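PDB 6KR6: protein piwi from Drosophila melanogaster, which binds piRNAs directly and, in complex with them, represses transposable elements, governing their methylation. Local coordinates for residues T564-E569 and C765-N770; I568-S573 and Q758-K763; L575-F580 and I597-L602. One frame throughout, in Å; residues are numbered along the deposited sequence.

Interaction 1 of 3, residues T564-E569 and C765-N770; sequences TPWMIE and CHLYYN. With nucleotides of chain B.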
loop_
_atom_site.group_PDB
_atom_site.type_symbol
_atom_site.label_atom_id
_atom_site.label_comp_id
_atom_site.label_asym_id
_atom_site.label_seq_id
_atom_site.Cartn_x
_atom_site.Cartn_y
_atom_site.Cartn_z
ATOM N N THR A 564 4.861 27.343 11.551
ATOM C CA THR A 564 5.860 26.352 11.169
ATOM C C THR A 564 6.772 26.029 12.343
ATOM O O THR A 564 7.479 26.923 12.831
ATOM C CB THR A 564 6.673 26.869 9.987
ATOM O OG1 THR A 564 5.784 27.370 8.980
ATOM C CG2 THR A 564 7.507 25.762 9.394
ATOM N N PRO A 565 6.792 24.784 12.828
ATOM C CA PRO A 565 7.704 24.457 13.939
ATOM C C PRO A 565 9.159 24.362 13.517
ATOM O O PRO A 565 10.042 24.789 14.271
ATOM C CB PRO A 565 7.172 23.108 14.447
ATOM C CG PRO A 565 5.790 23.007 13.910
ATOM C CD PRO A 565 5.813 23.714 12.594
ATOM N N TRP A 566 9.442 23.797 12.346
ATOM C CA TRP A 566 10.811 23.681 11.865
ATOM C C TRP A 566 10.799 23.619 10.342
ATOM O O TRP A 566 9.740 23.604 9.709
ATOM C CB TRP A 566 11.515 22.465 12.485
ATOM C CG TRP A 566 10.935 21.124 12.111
ATOM C CD1 TRP A 566 11.117 20.449 10.938
ATOM C CD2 TRP A 566 10.109 20.285 12.928
ATOM N NE1 TRP A 566 10.447 19.252 10.969
ATOM C CE2 TRP A 566 9.819 19.127 12.180
ATOM C CE3 TRP A 566 9.578 20.403 14.217
ATOM C CZ2 TRP A 566 9.025 18.096 12.674
ATOM C CZ3 TRP A 566 8.791 19.379 14.707
ATOM C CH2 TRP A 566 8.523 18.242 13.937
ATOM N N MET A 567 11.993 23.578 9.755
ATOM C CA MET A 567 12.141 23.613 8.306
ATOM C C MET A 567 13.443 22.920 7.927
ATOM O O MET A 567 14.354 22.771 8.745
ATOM C CB MET A 567 12.091 25.062 7.787
ATOM C CG MET A 567 12.315 25.274 6.282
ATOM S SD MET A 567 11.280 24.293 5.175
ATOM C CE MET A 567 9.655 24.540 5.875
ATOM N N ILE A 568 13.508 22.478 6.677
ATOM C CA ILE A 568 14.669 21.797 6.138
ATOM C C ILE A 568 15.453 22.781 5.277
ATOM O O ILE A 568 14.925 23.791 4.801
ATOM C CB ILE A 568 14.241 20.547 5.332
ATOM C CG1 ILE A 568 15.448 19.713 4.898
ATOM C CG2 ILE A 568 13.406 20.950 4.126
ATOM C CD1 ILE A 568 16.312 19.261 6.039
ATOM N N GLU A 569 16.741 22.500 5.092
ATOM C CA GLU A 569 17.562 23.262 4.154
ATOM C C GLU A 569 17.156 22.898 2.731
ATOM O O GLU A 569 17.363 21.764 2.289
ATOM C CB GLU A 569 19.042 22.979 4.394
ATOM C CG GLU A 569 19.603 23.601 5.663
ATOM C CD GLU A 569 21.067 23.269 5.872
ATOM O OE1 GLU A 569 21.475 22.147 5.501
ATOM O OE2 GLU A 569 21.810 24.126 6.398
ATOM N N CYS A 765 10.864 14.209 3.315
ATOM C CA CYS A 765 10.475 13.246 4.341
ATOM C C CYS A 765 10.679 13.755 5.768
ATOM O O CYS A 765 10.310 13.046 6.710
ATOM C CB CYS A 765 11.244 11.937 4.150
ATOM S SG CYS A 765 10.538 10.834 2.905
ATOM N N HIS A 766 11.237 14.952 5.960
ATOM C CA HIS A 766 11.546 15.470 7.291
ATOM C C HIS A 766 10.493 16.429 7.840
ATOM O O HIS A 766 10.681 16.958 8.940
ATOM C CB HIS A 766 12.901 16.195 7.283
ATOM C CG HIS A 766 14.088 15.286 7.191
ATOM N ND1 HIS A 766 14.497 14.713 6.006
ATOM C CD2 HIS A 766 14.968 14.872 8.133
ATOM C CE1 HIS A 766 15.570 13.974 6.225
ATOM N NE2 HIS A 766 15.877 14.054 7.507
ATOM N N LEU A 767 9.398 16.670 7.117
ATOM C CA LEU A 767 8.540 17.819 7.382
ATOM C C LEU A 767 7.140 17.441 7.867
ATOM O O LEU A 767 6.200 18.223 7.712
ATOM C CB LEU A 767 8.439 18.695 6.133
ATOM C CG LEU A 767 9.714 19.404 5.668
ATOM C CD1 LEU A 767 9.541 19.932 4.254
ATOM C CD2 LEU A 767 10.078 20.533 6.620
ATOM N N TYR A 768 6.976 16.258 8.456
ATOM C CA TYR A 768 5.699 15.880 9.058
ATOM C C TYR A 768 5.744 16.258 10.534
ATOM O O TYR A 768 6.428 15.608 11.330
ATOM C CB TYR A 768 5.412 14.393 8.874
ATOM C CG TYR A 768 4.026 13.993 9.335
ATOM C CD1 TYR A 768 2.895 14.476 8.689
ATOM C CD2 TYR A 768 3.850 13.135 10.412
ATOM C CE1 TYR A 768 1.625 14.120 9.107
ATOM C CE2 TYR A 768 2.585 12.769 10.833
ATOM C CZ TYR A 768 1.478 13.264 10.179
ATOM O OH TYR A 768 0.220 12.903 10.598
ATOM N N TYR A 769 5.001 17.301 10.899
ATOM C CA TYR A 769 5.153 17.935 12.202
ATOM C C TYR A 769 4.529 17.149 13.348
ATOM O O TYR A 769 4.818 17.456 14.510
ATOM C CB TYR A 769 4.564 19.345 12.152
ATOM C CG TYR A 769 5.303 20.260 11.202
ATOM C CD1 TYR A 769 6.692 20.237 11.128
ATOM C CD2 TYR A 769 4.617 21.132 10.369
ATOM C CE1 TYR A 769 7.373 21.064 10.259
ATOM C CE2 TYR A 769 5.290 21.962 9.495
ATOM C CZ TYR A 769 6.668 21.925 9.445
ATOM O OH TYR A 769 7.339 22.749 8.574
ATOM N N ASN A 770 3.689 16.154 13.068
ATOM C CA ASN A 770 3.176 15.304 14.134
ATOM C C ASN A 770 4.175 14.244 14.573
ATOM O O ASN A 770 3.913 13.536 15.552
ATOM C CB ASN A 770 1.872 14.626 13.702
ATOM C CG ASN A 770 0.640 15.381 14.161
ATOM O OD1 ASN A 770 0.717 16.555 14.523
ATOM N ND2 ASN A 770 -0.506 14.708 14.151
ATOM P P U B 4 -0.374 10.399 13.988
ATOM O OP1 U B 4 -0.453 11.451 12.943
ATOM O OP2 U B 4 -1.575 10.062 14.796
ATOM O "O5'" U B 4 0.139 9.065 13.290
ATOM C "C5'" U B 4 1.476 8.969 12.814
ATOM C "C4'" U B 4 2.045 7.587 13.018
ATOM O "O4'" U B 4 1.985 7.248 14.431
ATOM C "C3'" U B 4 1.321 6.466 12.273
ATOM O "O3'" U B 4 2.270 5.511 11.800
ATOM C "C2'" U B 4 0.451 5.836 13.358
ATOM O "O2'" U B 4 0.119 4.482 13.134
ATOM C "C1'" U B 4 1.323 6.010 14.598
ATOM N N1 U B 4 0.558 6.054 15.854
ATOM C C2 U B 4 1.171 5.611 17.011
ATOM O O2 U B 4 2.322 5.209 17.042
ATOM N N3 U B 4 0.389 5.672 18.138
ATOM C C4 U B 4 -0.917 6.110 18.222
ATOM O O4 U B 4 -1.491 6.103 19.313
ATOM C C5 U B 4 -1.484 6.541 16.981
ATOM C C6 U B 4 -0.746 6.494 15.867
ATOM P P U B 3 -2.697 12.983 18.176
ATOM O OP1 U B 3 -3.036 13.762 16.956
ATOM O OP2 U B 3 -3.681 12.028 18.745
ATOM O "O5'" U B 3 -1.347 12.190 17.882
ATOM C "C5'" U B 3 -0.251 12.830 17.245
ATOM C "C4'" U B 3 0.938 11.908 17.139
ATOM O "O4'" U B 3 1.354 11.481 18.459
ATOM C "C3'" U B 3 0.712 10.609 16.381
ATOM O "O3'" U B 3 0.827 10.793 14.980
ATOM C "C2'" U B 3 1.786 9.682 16.953
ATOM O "O2'" U B 3 3.019 9.857 16.272
ATOM C "C1'" U B 3 1.941 10.202 18.388
ATOM N N1 U B 3 1.333 9.318 19.410
ATOM C C2 U B 3 2.133 8.306 19.911
ATOM O O2 U B 3 3.278 8.124 19.533
ATOM N N3 U B 3 1.546 7.511 20.865
ATOM C C4 U B 3 0.266 7.627 21.364
ATOM O O4 U B 3 -0.119 6.832 22.223
ATOM C C5 U B 3 -0.498 8.701 20.803
ATOM C C6 U B 3 0.048 9.492 19.870
#

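Interaction 2 of 3, residues I568-S573 and Q758-K763; sequences IELPLS and QKLTYK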
loop_
_atom_site.group_PDB
_atom_site.type_symbol
_atom_site.label_atom_id
_atom_site.label_comp_id
_atom_site.label_asym_id
_atom_site.label_seq_id
_atom_site.Cartn_x
_atom_site.Cartn_y
_atom_site.Cartn_z
ATOM N N ILE A 568 13.508 22.478 6.677
ATOM C CA ILE A 568 14.669 21.797 6.138
ATOM C C ILE A 568 15.453 22.781 5.277
ATOM O O ILE A 568 14.925 23.791 4.801
ATOM C CB ILE A 568 14.241 20.547 5.332
ATOM C CG1 ILE A 568 15.448 19.713 4.898
ATOM C CG2 ILE A 568 13.406 20.950 4.126
ATOM C CD1 ILE A 568 16.312 19.261 6.039
ATOM N N GLU A 569 16.741 22.500 5.092
ATOM C CA GLU A 569 17.562 23.262 4.154
ATOM C C GLU A 569 17.156 22.898 2.731
ATOM O O GLU A 569 17.363 21.764 2.289
ATOM C CB GLU A 569 19.042 22.979 4.394
ATOM C CG GLU A 569 19.603 23.601 5.663
ATOM C CD GLU A 569 21.067 23.269 5.872
ATOM O OE1 GLU A 569 21.475 22.147 5.501
ATOM O OE2 GLU A 569 21.810 24.126 6.398
ATOM N N LEU A 570 16.582 23.857 2.007
ATOM C CA LEU A 570 16.001 23.607 0.687
ATOM C C LEU A 570 16.682 24.469 -0.366
ATOM O O LEU A 570 16.388 25.673 -0.471
ATOM C CB LEU A 570 14.499 23.879 0.708
ATOM C CG LEU A 570 13.731 23.710 -0.603
ATOM C CD1 LEU A 570 13.811 22.274 -1.094
ATOM C CD2 LEU A 570 12.283 24.143 -0.431
ATOM N N PRO A 571 17.590 23.909 -1.173
ATOM C CA PRO A 571 18.291 24.700 -2.202
ATOM C C PRO A 571 17.556 24.714 -3.542
ATOM O O PRO A 571 18.089 24.306 -4.579
ATOM C CB PRO A 571 19.644 23.985 -2.289
ATOM C CG PRO A 571 19.301 22.550 -2.035
ATOM C CD PRO A 571 18.151 22.551 -1.047
ATOM N N LEU A 572 16.314 25.197 -3.524
ATOM C CA LEU A 572 15.517 25.314 -4.738
ATOM C C LEU A 572 14.585 26.510 -4.613
ATOM O O LEU A 572 14.048 26.779 -3.535
ATOM C CB LEU A 572 14.714 24.037 -5.014
ATOM C CG LEU A 572 15.416 22.966 -5.850
ATOM C CD1 LEU A 572 14.492 21.783 -6.087
ATOM C CD2 LEU A 572 15.896 23.550 -7.171
ATOM N N SER A 573 14.397 27.221 -5.723
ATOM C CA SER A 573 13.604 28.442 -5.761
ATOM C C SER A 573 12.310 28.197 -6.526
ATOM O O SER A 573 12.323 27.570 -7.591
ATOM C CB SER A 573 14.390 29.584 -6.413
ATOM O OG SER A 573 15.625 29.805 -5.754
ATOM N N GLN A 758 16.509 12.252 -5.360
ATOM C CA GLN A 758 16.449 11.407 -4.173
ATOM C C GLN A 758 16.739 12.205 -2.906
ATOM O O GLN A 758 16.077 12.011 -1.877
ATOM C CB GLN A 758 17.427 10.244 -4.321
ATOM C CG GLN A 758 17.095 9.298 -5.467
ATOM C CD GLN A 758 18.269 8.424 -5.855
ATOM O OE1 GLN A 758 19.378 8.594 -5.347
ATOM N NE2 GLN A 758 18.034 7.483 -6.763
ATOM N N LYS A 759 17.718 13.114 -2.961
ATOM C CA LYS A 759 18.015 13.945 -1.799
ATOM C C LYS A 759 16.854 14.878 -1.480
ATOM O O LYS A 759 16.527 15.092 -0.307
ATOM C CB LYS A 759 19.299 14.744 -2.027
ATOM C CG LYS A 759 19.866 15.367 -0.759
ATOM C CD LYS A 759 21.154 16.131 -1.024
ATOM C CE LYS A 759 20.882 17.466 -1.700
ATOM N NZ LYS A 759 22.126 18.272 -1.851
ATOM N N LEU A 760 16.210 15.433 -2.509
ATOM C CA LEU A 760 15.048 16.287 -2.281
ATOM C C LEU A 760 13.905 15.505 -1.649
ATOM O O LEU A 760 13.201 16.017 -0.771
ATOM C CB LEU A 760 14.598 16.927 -3.594
ATOM C CG LEU A 760 13.274 17.696 -3.563
ATOM C CD1 LEU A 760 13.317 18.817 -2.536
ATOM C CD2 LEU A 760 12.940 18.243 -4.942
ATOM N N THR A 761 13.701 14.260 -2.084
ATOM C CA THR A 761 12.646 13.443 -1.491
ATOM C C THR A 761 12.962 13.103 -0.038
ATOM O O THR A 761 12.078 13.161 0.831
ATOM C CB THR A 761 12.447 12.172 -2.315
ATOM O OG1 THR A 761 12.241 12.522 -3.690
ATOM C CG2 THR A 761 11.241 11.401 -1.812
ATOM N N TYR A 762 14.219 12.760 0.251
ATOM C CA TYR A 762 14.605 12.500 1.634
ATOM C C TYR A 762 14.425 13.745 2.498
ATOM O O TYR A 762 14.028 13.646 3.665
ATOM C CB TYR A 762 16.050 11.999 1.693
ATOM C CG TYR A 762 16.481 11.525 3.066
ATOM C CD1 TYR A 762 15.776 10.531 3.733
ATOM C CD2 TYR A 762 17.602 12.061 3.688
ATOM C CE1 TYR A 762 16.167 10.092 4.984
ATOM C CE2 TYR A 762 18.002 11.626 4.938
ATOM C CZ TYR A 762 17.282 10.643 5.581
ATOM O OH TYR A 762 17.678 10.208 6.825
ATOM N N LYS A 763 14.708 14.924 1.937
ATOM C CA LYS A 763 14.447 16.174 2.647
ATOM C C LYS A 763 12.962 16.339 2.940
ATOM O O LYS A 763 12.566 16.611 4.079
ATOM C CB LYS A 763 14.957 17.363 1.830
ATOM C CG LYS A 763 16.452 17.601 1.903
ATOM C CD LYS A 763 16.849 18.764 1.008
ATOM C CE LYS A 763 18.355 18.973 0.979
ATOM N NZ LYS A 763 18.904 19.324 2.318
#

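Interaction 3 of 3, residues L575-F580 and I597-L602; sequences LMTIGF and IASMDL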
loop_
_atom_site.group_PDB
_atom_site.type_symbol
_atom_site.label_atom_id
_atom_site.label_comp_id
_atom_site.label_asym_id
_atom_site.label_seq_id
_atom_site.Cartn_x
_atom_site.Cartn_y
_atom_site.Cartn_z
ATOM N N LEU A 575 9.627 26.302 -5.791
ATOM C CA LEU A 575 9.209 24.907 -5.834
ATOM C C LEU A 575 7.941 24.722 -5.015
ATOM O O LEU A 575 7.869 25.156 -3.860
ATOM C CB LEU A 575 10.315 23.991 -5.307
ATOM C CG LEU A 575 9.902 22.596 -4.829
ATOM C CD1 LEU A 575 9.281 21.772 -5.949
ATOM C CD2 LEU A 575 11.092 21.864 -4.227
ATOM N N MET A 576 6.948 24.081 -5.619
ATOM C CA MET A 576 5.720 23.692 -4.942
ATOM C C MET A 576 5.655 22.174 -4.906
ATOM O O MET A 576 5.652 21.525 -5.958
ATOM C CB MET A 576 4.499 24.279 -5.648
ATOM C CG MET A 576 3.188 23.570 -5.355
ATOM S SD MET A 576 1.799 24.649 -5.751
ATOM C CE MET A 576 0.474 23.463 -5.945
ATOM N N THR A 577 5.620 21.612 -3.704
ATOM C CA THR A 577 5.526 20.173 -3.515
ATOM C C THR A 577 4.078 19.807 -3.232
ATOM O O THR A 577 3.459 20.371 -2.325
ATOM C CB THR A 577 6.418 19.704 -2.366
ATOM O OG1 THR A 577 7.701 20.333 -2.468
ATOM C CG2 THR A 577 6.599 18.197 -2.419
ATOM N N ILE A 578 3.539 18.874 -4.010
ATOM C CA ILE A 578 2.153 18.446 -3.874
ATOM C C ILE A 578 2.122 16.996 -3.419
ATOM O O ILE A 578 2.864 16.152 -3.934
ATOM C CB ILE A 578 1.363 18.608 -5.185
ATOM C CG1 ILE A 578 1.557 20.001 -5.778
ATOM C CG2 ILE A 578 -0.114 18.360 -4.940
ATOM C CD1 ILE A 578 0.845 20.180 -7.104
ATOM N N GLY A 579 1.261 16.716 -2.448
ATOM C CA GLY A 579 0.929 15.358 -2.073
ATOM C C GLY A 579 -0.561 15.135 -2.246
ATOM O O GLY A 579 -1.356 16.069 -2.157
ATOM N N PHE A 580 -0.934 13.884 -2.496
ATOM C CA PHE A 580 -2.326 13.554 -2.773
ATOM C C PHE A 580 -2.585 12.119 -2.345
ATOM O O PHE A 580 -1.780 11.232 -2.643
ATOM C CB PHE A 580 -2.643 13.739 -4.264
ATOM C CG PHE A 580 -4.024 13.289 -4.657
ATOM C CD1 PHE A 580 -5.131 14.062 -4.356
ATOM C CD2 PHE A 580 -4.209 12.103 -5.349
ATOM C CE1 PHE A 580 -6.399 13.653 -4.719
ATOM C CE2 PHE A 580 -5.476 11.691 -5.717
ATOM C CZ PHE A 580 -6.572 12.469 -5.402
ATOM N N ILE A 597 -2.431 18.301 -0.684
ATOM C CA ILE A 597 -1.634 19.229 0.106
ATOM C C ILE A 597 -0.584 19.842 -0.809
ATOM O O ILE A 597 -0.047 19.161 -1.685
ATOM C CB ILE A 597 -0.962 18.525 1.302
ATOM C CG1 ILE A 597 -1.918 17.510 1.938
ATOM C CG2 ILE A 597 -0.481 19.544 2.326
ATOM C CD1 ILE A 597 -3.188 18.105 2.499
ATOM N N ALA A 598 -0.288 21.123 -0.601
ATOM C CA ALA A 598 0.611 21.849 -1.492
ATOM C C ALA A 598 1.447 22.835 -0.692
ATOM O O ALA A 598 0.899 23.681 0.018
ATOM C CB ALA A 598 -0.177 22.578 -2.580
ATOM N N SER A 599 2.767 22.737 -0.820
ATOM C CA SER A 599 3.662 23.699 -0.199
ATOM C C SER A 599 3.705 24.983 -1.023
ATOM O O SER A 599 3.230 25.041 -2.161
ATOM C CB SER A 599 5.065 23.117 -0.050
ATOM O OG SER A 599 5.830 23.321 -1.227
ATOM N N MET A 600 4.293 26.030 -0.436
ATOM C CA MET A 600 4.302 27.367 -1.033
ATOM C C MET A 600 5.707 27.960 -0.934
ATOM O O MET A 600 5.936 28.906 -0.177
ATOM C CB MET A 600 3.275 28.279 -0.357
ATOM C CG MET A 600 1.870 27.726 -0.338
ATOM S SD MET A 600 0.682 28.896 -1.014
ATOM C CE MET A 600 -0.454 27.765 -1.804
ATOM N N ASP A 601 6.636 27.409 -1.714
ATOM C CA ASP A 601 8.006 27.918 -1.793
ATOM C C ASP A 601 8.613 28.022 -0.390
ATOM O O ASP A 601 8.736 29.099 0.198
ATOM C CB ASP A 601 8.031 29.268 -2.516
ATOM C CG ASP A 601 9.423 29.669 -2.970
ATOM O OD1 ASP A 601 10.376 28.895 -2.740
ATOM O OD2 ASP A 601 9.561 30.759 -3.567
ATOM N N LEU A 602 8.974 26.846 0.128
ATOM C CA LEU A 602 9.287 26.690 1.545
ATOM C C LEU A 602 10.457 27.554 2.000
ATOM O O LEU A 602 10.574 27.838 3.197
ATOM C CB LEU A 602 9.563 25.219 1.852
ATOM C CG LEU A 602 8.380 24.294 1.555
ATOM C CD1 LEU A 602 8.766 22.841 1.759
ATOM C CD2 LEU A 602 7.192 24.666 2.428
#

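Interaction 1 of 3, residues T564-E569 and C765-N770
Tyr769 takes Pro565 over one ring face and turns its edge to Trp566. Pro565 CD sits over the centre of the phenol, 3.5 Å from the ring centroid, in a CH-pi contact, while Leu767 O lies over the opposite face. The rim of the phenol points at the indole: Tyr769 CD1 comes within 3.5 Å of Trp566 CE2 over one indole face, and the planes meet at 89°, a T-shaped pair. Beyond the ring, Tyr769 OH donates to Trp566 O at 2.8 Å, nearly in line with the carbonyl, so face, edge and hydroxyl of this side chain are all engaged by the 564-569 segment. The indole answers at its own edge, where Trp566 NE1 donates in the ring plane to His766 O (3.1 Å, 167°). Next to this pair, Leu767 places CD2 4.1 Å from Met567 CE and CD1 4.0 Å from Ile568 CG2.

In the second shell, Trp425 meets Trp566 edge-to-face, Cys559 of helix 546-560 touches Tyr769, and Tyr783 OH bonds Tyr769 N. On the RNA side, Tyr768 OH donates to OP1 of U4 of chain B (2.8 Å), an oxygen near the plane of the ring at its edge; Asn770 ND2 reaches the same oxygen weakly and also bonds Leu810 O. Gln556 and Leu810 bind a zinc ion here, at a site assigned to magnesium by similarity. The packing adjoins residues contacting the RNA backbone, consistent with the guide 5'-end site of Argonaute proteins.

Interaction 2 of 3, residues I568-S573 and Q758-K763
Lys763, on helix 754-764 of the RNase H-like Piwi domain, lies across Ile568 and ends on the backbone of the loop 568-573. The close-packed part is apolar. Lys763 CG meets Ile568 CG1 at 3.8 Å, the two side chains crossing at about a right angle. One turn back along the helix, the two methyls of Leu760 are shared out: CD1 touches Leu570 CD1 (3.8 Å) and CD2 touches Leu572 CD1 (4.0 Å). Val648 and Arg646 of strand 646-652 touch Leu760 and Leu572 respectively.

Packing thins toward solvent at Pro571, an exposed residue at the centre of an inverse gamma turn, whose closing bond from Leu572 N to Leu570 O is weak. There Pro571 CD comes no nearer to Lys763 CE than 4.1 Å. Glu569 is also on this looser rim; its carboxylate forms a salt bridge with Lys416, and Glu569 OE1 stays 5.0 Å from Lys763 NZ, close enough perhaps to stabilise the ammonium charge. Lys763 NZ also bonds Gln408 OE1. The lysine chain runs extended as far as CE, then bends (chi4 -63°), which brings Lys763 NZ to 2.9 Å from Glu569 O, in the carbonyl plane.

Interaction 3 of 3, residues L575-F580 and I597-L602
Ser599 closes onto Thr577 twice, once through its backbone and once through its hydroxyl. Ser599 N donates to Thr577 O, and Thr577 N donates almost straight to Ser599 OG (3.0 Å, 177°). The serine oxygen stands between its own backbone N and carbonyl carbon (chi1 86°) and takes the N-H that a main-chain carbonyl would accept in a regular antiparallel pair. The Ser599 carbonyl is turned instead toward Met576.

That methionine runs extended over the neighbouring strand. Met576 CB is 3.8 Å from Ser599 O, CG is nearer at 3.5 Å, SD passes the same oxygen at 3.9 Å, and CE ends 3.5 Å from Ala598 CB. Ala632 of helix 625-640 also touches Met576. Farther along, Ile578 and Ala598 form a non-hydrogen-bonded pair, and Gly579 and Ile597 the hydrogen-bonded pair beside it: Gly579 N to Ile597 O and Ile597 N to Gly579 O are both 2.9 Å. At the other end only a weak bond remains, from Asp601 N to Leu575 O.

The two strands form an antiparallel hairpin of the RNase H-like core, and the first runs on into Asp581, an active-site residue by similarity that binds zinc together with Asp652. With its hydroxyl as acceptor, Ser599 keeps Thr577 N bonded while the backbone leaves the sheet toward helix 601-605, so a side chain stands in for the main-chain acceptor where the pairing frays.

In the fold
From the N terminus, segment 564-569 comes first and runs on into 568-573; both reach far ahead, to 765-770 and 758-763. Interaction 1 closes a loop of 195 residues, and interaction 2, sharing Ile568 and Glu569, closes one lying wholly within it. The hairpin of interaction 3, with 16 residues between its segments, lies within both. All three belong to the Piwi domain: interactions 1 and 2 tie the segment leading into strand 575-584 to the loop after helix 754-764 and to that helix, while interaction 3 pairs strands 575-584 and 592-599. Leu602 joins them physically, packing on Met567 and Leu767 of interaction 1 and on Leu570 of interaction 2, whose Leu760 also touches Leu575.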